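Local coordinates for regulator of nonsense transcripts 2 (Homo sapiens, PDB 4CEM), which acts as a factor of nonsense-mediated mRNA decay, the fragment here being the first of its three MIF4G domains, at residues L98-S111 with R147-I161. Numbering follows the deposited sequence.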
loop_
_atom_site.group_PDB
_atom_site.type_symbol
_atom_site.label_atom_id
_atom_site.label_comp_id
_atom_site.label_asym_id
_atom_site.label_seq_id
_atom_site.Cartn_x
_atom_site.Cartn_y
_atom_site.Cartn_z
ATOM N N LEU A 98 6.172 -3.970 -9.390
ATOM C CA LEU A 98 5.594 -5.147 -8.757
ATOM C C LEU A 98 4.078 -5.132 -8.860
ATOM O O LEU A 98 3.446 -4.113 -8.605
ATOM C CB LEU A 98 5.982 -5.178 -7.277
ATOM C CG LEU A 98 7.471 -5.265 -6.941
ATOM C CD1 LEU A 98 7.729 -4.824 -5.505
ATOM C CD2 LEU A 98 7.980 -6.678 -7.169
ATOM N N LYS A 99 3.489 -6.264 -9.216
ATOM C CA LYS A 99 2.048 -6.412 -9.103
ATOM C C LYS A 99 1.678 -6.591 -7.638
ATOM O O LYS A 99 2.493 -7.011 -6.811
ATOM C CB LYS A 99 1.548 -7.621 -9.882
ATOM C CG LYS A 99 1.828 -7.562 -11.371
ATOM C CD LYS A 99 1.716 -8.942 -12.008
ATOM C CE LYS A 99 2.576 -9.048 -13.257
ATOM N NZ LYS A 99 3.318 -10.337 -13.261
ATOM N N ILE A 100 0.425 -6.295 -7.334
ATOM C CA ILE A 100 -0.107 -6.471 -5.991
ATOM C C ILE A 100 0.336 -7.819 -5.409
ATOM O O ILE A 100 0.764 -7.890 -4.265
ATOM C CB ILE A 100 -1.650 -6.378 -6.008
ATOM C CG1 ILE A 100 -2.112 -4.979 -6.458
ATOM C CG2 ILE A 100 -2.222 -6.692 -4.639
ATOM C CD1 ILE A 100 -3.230 -4.994 -7.489
ATOM N N SER A 101 0.264 -8.873 -6.216
ATOM C CA SER A 101 0.560 -10.230 -5.755
ATOM C C SER A 101 2.053 -10.569 -5.637
ATOM O O SER A 101 2.398 -11.654 -5.168
ATOM C CB SER A 101 -0.107 -11.254 -6.687
ATOM O OG SER A 101 0.450 -11.215 -7.992
ATOM N N ASP A 102 2.929 -9.664 -6.071
ATOM C CA ASP A 102 4.373 -9.910 -6.062
ATOM C C ASP A 102 5.090 -9.298 -4.849
ATOM O O ASP A 102 6.245 -9.638 -4.584
ATOM C CB ASP A 102 5.008 -9.360 -7.353
ATOM C CG ASP A 102 4.680 -10.198 -8.588
ATOM O OD1 ASP A 102 4.652 -11.445 -8.491
ATOM O OD2 ASP A 102 4.473 -9.600 -9.667
ATOM N N VAL A 103 4.423 -8.403 -4.119
ATOM C CA VAL A 103 5.079 -7.654 -3.038
ATOM C C VAL A 103 5.616 -8.556 -1.917
ATOM O O VAL A 103 6.710 -8.318 -1.401
ATOM C CB VAL A 103 4.151 -6.582 -2.441
ATOM C CG1 VAL A 103 4.818 -5.888 -1.263
ATOM C CG2 VAL A 103 3.758 -5.564 -3.500
ATOM N N ASN A 104 4.874 -9.598 -1.550
ATOM C CA ASN A 104 5.368 -10.548 -0.553
ATOM C C ASN A 104 6.683 -11.195 -0.955
ATOM O O ASN A 104 7.550 -11.382 -0.113
ATOM C CB ASN A 104 4.337 -11.637 -0.256
ATOM C CG ASN A 104 3.212 -11.160 0.662
ATOM O OD1 ASN A 104 3.376 -10.220 1.445
ATOM N ND2 ASN A 104 2.064 -11.835 0.581
ATOM N N CYS A 105 6.841 -11.540 -2.230
ATOM C CA CYS A 105 8.108 -12.100 -2.702
ATOM C C CYS A 105 9.243 -11.092 -2.535
ATOM O O CYS A 105 10.302 -11.425 -1.996
ATOM C CB CYS A 105 8.019 -12.532 -4.164
ATOM S SG CYS A 105 9.550 -13.261 -4.790
ATOM N N ALA A 106 9.020 -9.858 -2.979
ATOM C CA ALA A 106 10.038 -8.812 -2.853
ATOM C C ALA A 106 10.468 -8.646 -1.393
ATOM O O ALA A 106 11.668 -8.539 -1.094
ATOM C CB ALA A 106 9.523 -7.497 -3.407
ATOM N N VAL A 107 9.490 -8.647 -0.488
ATOM C CA VAL A 107 9.763 -8.473 0.935
ATOM C C VAL A 107 10.572 -9.663 1.442
ATOM O O VAL A 107 11.490 -9.500 2.254
ATOM C CB VAL A 107 8.451 -8.313 1.758
ATOM C CG1 VAL A 107 8.731 -8.324 3.252
ATOM C CG2 VAL A 107 7.733 -7.027 1.373
ATOM N N HIS A 108 10.239 -10.855 0.954
ATOM C CA HIS A 108 11.007 -12.054 1.297
ATOM C C HIS A 108 12.443 -11.906 0.887
ATOM O O HIS A 108 13.338 -12.232 1.661
ATOM C CB HIS A 108 10.380 -13.311 0.672
ATOM C CG HIS A 108 11.299 -14.519 0.648
ATOM N ND1 HIS A 108 11.499 -15.305 1.724
ATOM C CD2 HIS A 108 12.059 -15.065 -0.382
ATOM C CE1 HIS A 108 12.350 -16.292 1.408
ATOM N NE2 HIS A 108 12.693 -16.146 0.115
ATOM N N LEU A 109 12.679 -11.419 -0.334
ATOM C CA LEU A 109 14.046 -11.238 -0.831
ATOM C C LEU A 109 14.737 -10.137 -0.058
ATOM O O LEU A 109 15.913 -10.262 0.255
ATOM C CB LEU A 109 14.088 -10.931 -2.331
ATOM C CG LEU A 109 13.745 -12.109 -3.254
ATOM C CD1 LEU A 109 13.654 -11.672 -4.714
ATOM C CD2 LEU A 109 14.731 -13.260 -3.085
ATOM N N CYS A 110 14.006 -9.071 0.262
ATOM C CA CYS A 110 14.570 -7.998 1.079
ATOM C C CYS A 110 15.012 -8.501 2.467
ATOM O O CYS A 110 15.993 -8.003 3.028
ATOM C CB CYS A 110 13.586 -6.834 1.217
ATOM S SG CYS A 110 13.356 -5.834 -0.275
ATOM N N SER A 111 14.312 -9.505 2.999
ATOM C CA SER A 111 14.652 -10.079 4.304
ATOM C C SER A 111 15.896 -10.947 4.244
ATOM O O SER A 111 16.674 -10.981 5.198
ATOM C CB SER A 111 13.484 -10.892 4.872
ATOM O OG SER A 111 12.333 -10.081 5.031
ATOM N N ARG A 147 1.236 3.515 -5.540
ATOM C CA ARG A 147 0.346 2.635 -4.786
ATOM C C ARG A 147 1.129 1.478 -4.182
ATOM O O ARG A 147 1.138 1.287 -2.961
ATOM C CB ARG A 147 -0.783 2.091 -5.658
ATOM C CG ARG A 147 -1.822 1.335 -4.850
ATOM C CD ARG A 147 -3.102 1.077 -5.622
ATOM N NE ARG A 147 -3.001 -0.165 -6.378
ATOM C CZ ARG A 147 -2.828 -0.262 -7.694
ATOM N NH1 ARG A 147 -2.749 0.817 -8.471
ATOM N NH2 ARG A 147 -2.744 -1.468 -8.243
ATOM N N THR A 148 1.798 0.722 -5.046
ATOM C CA THR A 148 2.588 -0.417 -4.609
ATOM C C THR A 148 3.719 0.032 -3.691
ATOM O O THR A 148 3.947 -0.574 -2.643
ATOM C CB THR A 148 3.152 -1.191 -5.809
ATOM O OG1 THR A 148 2.097 -1.450 -6.738
ATOM C CG2 THR A 148 3.747 -2.515 -5.365
ATOM N N ASP A 149 4.411 1.102 -4.076
ATOM C CA ASP A 149 5.518 1.620 -3.276
ATOM C C ASP A 149 5.096 1.833 -1.834
ATOM O O ASP A 149 5.793 1.418 -0.902
ATOM C CB ASP A 149 6.043 2.950 -3.840
ATOM C CG ASP A 149 6.912 2.777 -5.079
ATOM O OD1 ASP A 149 7.027 1.640 -5.585
ATOM O OD2 ASP A 149 7.483 3.793 -5.545
ATOM N N LEU A 150 3.953 2.486 -1.651
ATOM C CA LEU A 150 3.471 2.792 -0.310
ATOM C C LEU A 150 3.225 1.499 0.465
ATOM O O LEU A 150 3.631 1.373 1.616
ATOM C CB LEU A 150 2.210 3.651 -0.356
ATOM C CG LEU A 150 1.842 4.312 0.976
ATOM C CD1 LEU A 150 2.838 5.405 1.325
ATOM C CD2 LEU A 150 0.428 4.875 0.938
ATOM N N ARG A 151 2.585 0.528 -0.171
ATOM C CA ARG A 151 2.380 -0.756 0.474
ATOM C C ARG A 151 3.715 -1.413 0.788
ATOM O O ARG A 151 3.895 -1.993 1.865
ATOM C CB ARG A 151 1.555 -1.685 -0.405
ATOM C CG ARG A 151 1.482 -3.104 0.141
ATOM C CD ARG A 151 0.810 -4.034 -0.836
ATOM N NE ARG A 151 0.830 -5.408 -0.355
ATOM C CZ ARG A 151 0.334 -6.442 -1.029
ATOM N NH1 ARG A 151 -0.220 -6.262 -2.220
ATOM N NH2 ARG A 151 0.392 -7.662 -0.510
ATOM N N PHE A 152 4.638 -1.328 -0.167
ATOM C CA PHE A 152 5.946 -1.959 -0.044
ATOM C C PHE A 152 6.698 -1.375 1.160
ATOM O O PHE A 152 7.080 -2.121 2.058
ATOM C CB PHE A 152 6.732 -1.780 -1.344
ATOM C CG PHE A 152 7.953 -2.678 -1.491
ATOM C CD1 PHE A 152 8.384 -3.537 -0.481
ATOM C CD2 PHE A 152 8.683 -2.647 -2.677
ATOM C CE1 PHE A 152 9.506 -4.326 -0.653
ATOM C CE2 PHE A 152 9.806 -3.434 -2.847
ATOM C CZ PHE A 152 10.216 -4.275 -1.835
ATOM N N ILE A 153 6.876 -0.054 1.215
ATOM C CA ILE A 153 7.591 0.546 2.358
ATOM C C ILE A 153 6.866 0.294 3.686
ATOM O O ILE A 153 7.520 0.171 4.743
ATOM C CB ILE A 153 7.905 2.055 2.183
ATOM C CG1 ILE A 153 6.633 2.895 2.153
ATOM C CG2 ILE A 153 8.744 2.297 0.928
ATOM C CD1 ILE A 153 6.911 4.379 2.082
ATOM N N ALA A 154 5.533 0.197 3.621
ATOM C CA ALA A 154 4.717 -0.240 4.770
ATOM C C ALA A 154 5.140 -1.624 5.274
ATOM O O ALA A 154 5.492 -1.762 6.439
ATOM C CB ALA A 154 3.242 -0.240 4.414
ATOM N N GLU A 155 5.138 -2.638 4.406
ATOM C CA GLU A 155 5.568 -3.977 4.831
ATOM C C GLU A 155 6.984 -3.957 5.370
ATOM O O GLU A 155 7.253 -4.522 6.434
ATOM C CB GLU A 155 5.501 -5.008 3.698
ATOM C CG GLU A 155 4.128 -5.610 3.457
ATOM C CD GLU A 155 3.527 -6.293 4.673
ATOM O OE1 GLU A 155 4.258 -6.839 5.521
ATOM O OE2 GLU A 155 2.298 -6.290 4.769
ATOM N N LEU A 156 7.887 -3.308 4.634
ATOM C CA LEU A 156 9.292 -3.263 5.031
ATOM C C LEU A 156 9.462 -2.708 6.446
ATOM O O LEU A 156 10.401 -3.077 7.156
ATOM C CB LEU A 156 10.117 -2.434 4.042
ATOM C CG LEU A 156 10.395 -3.081 2.686
ATOM C CD1 LEU A 156 10.951 -2.043 1.730
ATOM C CD2 LEU A 156 11.354 -4.244 2.851
ATOM N N THR A 157 8.563 -1.819 6.851
ATOM C CA THR A 157 8.569 -1.331 8.216
ATOM C C THR A 157 7.970 -2.400 9.143
ATOM O O THR A 157 8.602 -2.816 10.107
ATOM C CB THR A 157 7.816 0.011 8.336
ATOM O OG1 THR A 157 8.239 0.896 7.287
ATOM C CG2 THR A 157 8.074 0.659 9.686
ATOM N N ILE A 158 6.774 -2.881 8.825
ATOM C CA ILE A 158 6.089 -3.864 9.677
ATOM C C ILE A 158 6.971 -5.070 9.941
ATOM O O ILE A 158 7.021 -5.597 11.054
ATOM C CB ILE A 158 4.794 -4.389 9.039
ATOM C CG1 ILE A 158 3.770 -3.272 8.899
ATOM C CG2 ILE A 158 4.213 -5.503 9.896
ATOM C CD1 ILE A 158 2.598 -3.649 8.038
ATOM N N VAL A 159 7.680 -5.476 8.904
ATOM C CA VAL A 159 8.538 -6.657 8.932
ATOM C C VAL A 159 9.906 -6.372 9.574
ATOM O O VAL A 159 10.746 -7.257 9.672
ATOM C CB VAL A 159 8.634 -7.208 7.483
ATOM C CG1 VAL A 159 10.056 -7.559 7.069
ATOM C CG2 VAL A 159 7.638 -8.344 7.300
ATOM N N GLY A 160 10.131 -5.136 10.020
ATOM C CA GLY A 160 11.317 -4.799 10.812
ATOM C C GLY A 160 12.636 -4.611 10.066
ATOM O O GLY A 160 13.689 -4.509 10.697
ATOM N N ILE A 161 12.590 -4.568 8.736
ATOM C CA ILE A 161 13.767 -4.236 7.937
ATOM C C ILE A 161 14.125 -2.773 8.177
ATOM O O ILE A 161 15.290 -2.443 8.399
ATOM C CB ILE A 161 13.532 -4.519 6.441
ATOM C CG1 ILE A 161 13.459 -6.036 6.214
ATOM C CG2 ILE A 161 14.649 -3.922 5.594
ATOM C CD1 ILE A 161 12.918 -6.445 4.864
#
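Val103 and Val107 of helix 103-111 lie opposite Phe152 and Leu156 of helix 147-158, the helices running in the same general sense at 42°, their axes 10.3 Å apart at the closest. Phe152 is the knob. Its ring sits in the hole formed by Val103, Ala106, Val107 and Cys110. CG lies opposite the backbone N (chi1 -165°), which carries the ring across to the other helix. Phe152 CZ touches Ala106 CB at 3.7 Å, and Phe152 CE1 lies 3.8 Å from Val107 CG2. The Leu98 and Phe152 side chains cross at about a right angle, with Leu98 CD1 3.6 Å from Phe152 CE2. Cys110 SG approaches the edge of the Phe152 ring, 5.1 Å from the centroid, a sulfur-aromatic contact. An alanine in place of Phe152 would probably leave this hole unfilled and deprive Cys110 of its aromatic neighbour. Midway, Glu155 offers Val107 its CB, while its carboxylate pairs with Arg25 of helix 6-33. Farther along, Val107 and Val159 meet tip to tip, and Cys110 CB packs 3.7 Å from Ile161 CD1. At the other end, Arg151 stretches out fully, and Val103 CB lies over one face of its guanidinium. Arg151 NH1 comes within 2.8 Å of Ile100 O. Apolar packing round Phe152 thus holds the buried middle of this helix pair in the MIF4G domain, with the charged ends of Arg151 and Glu155 toward one flank.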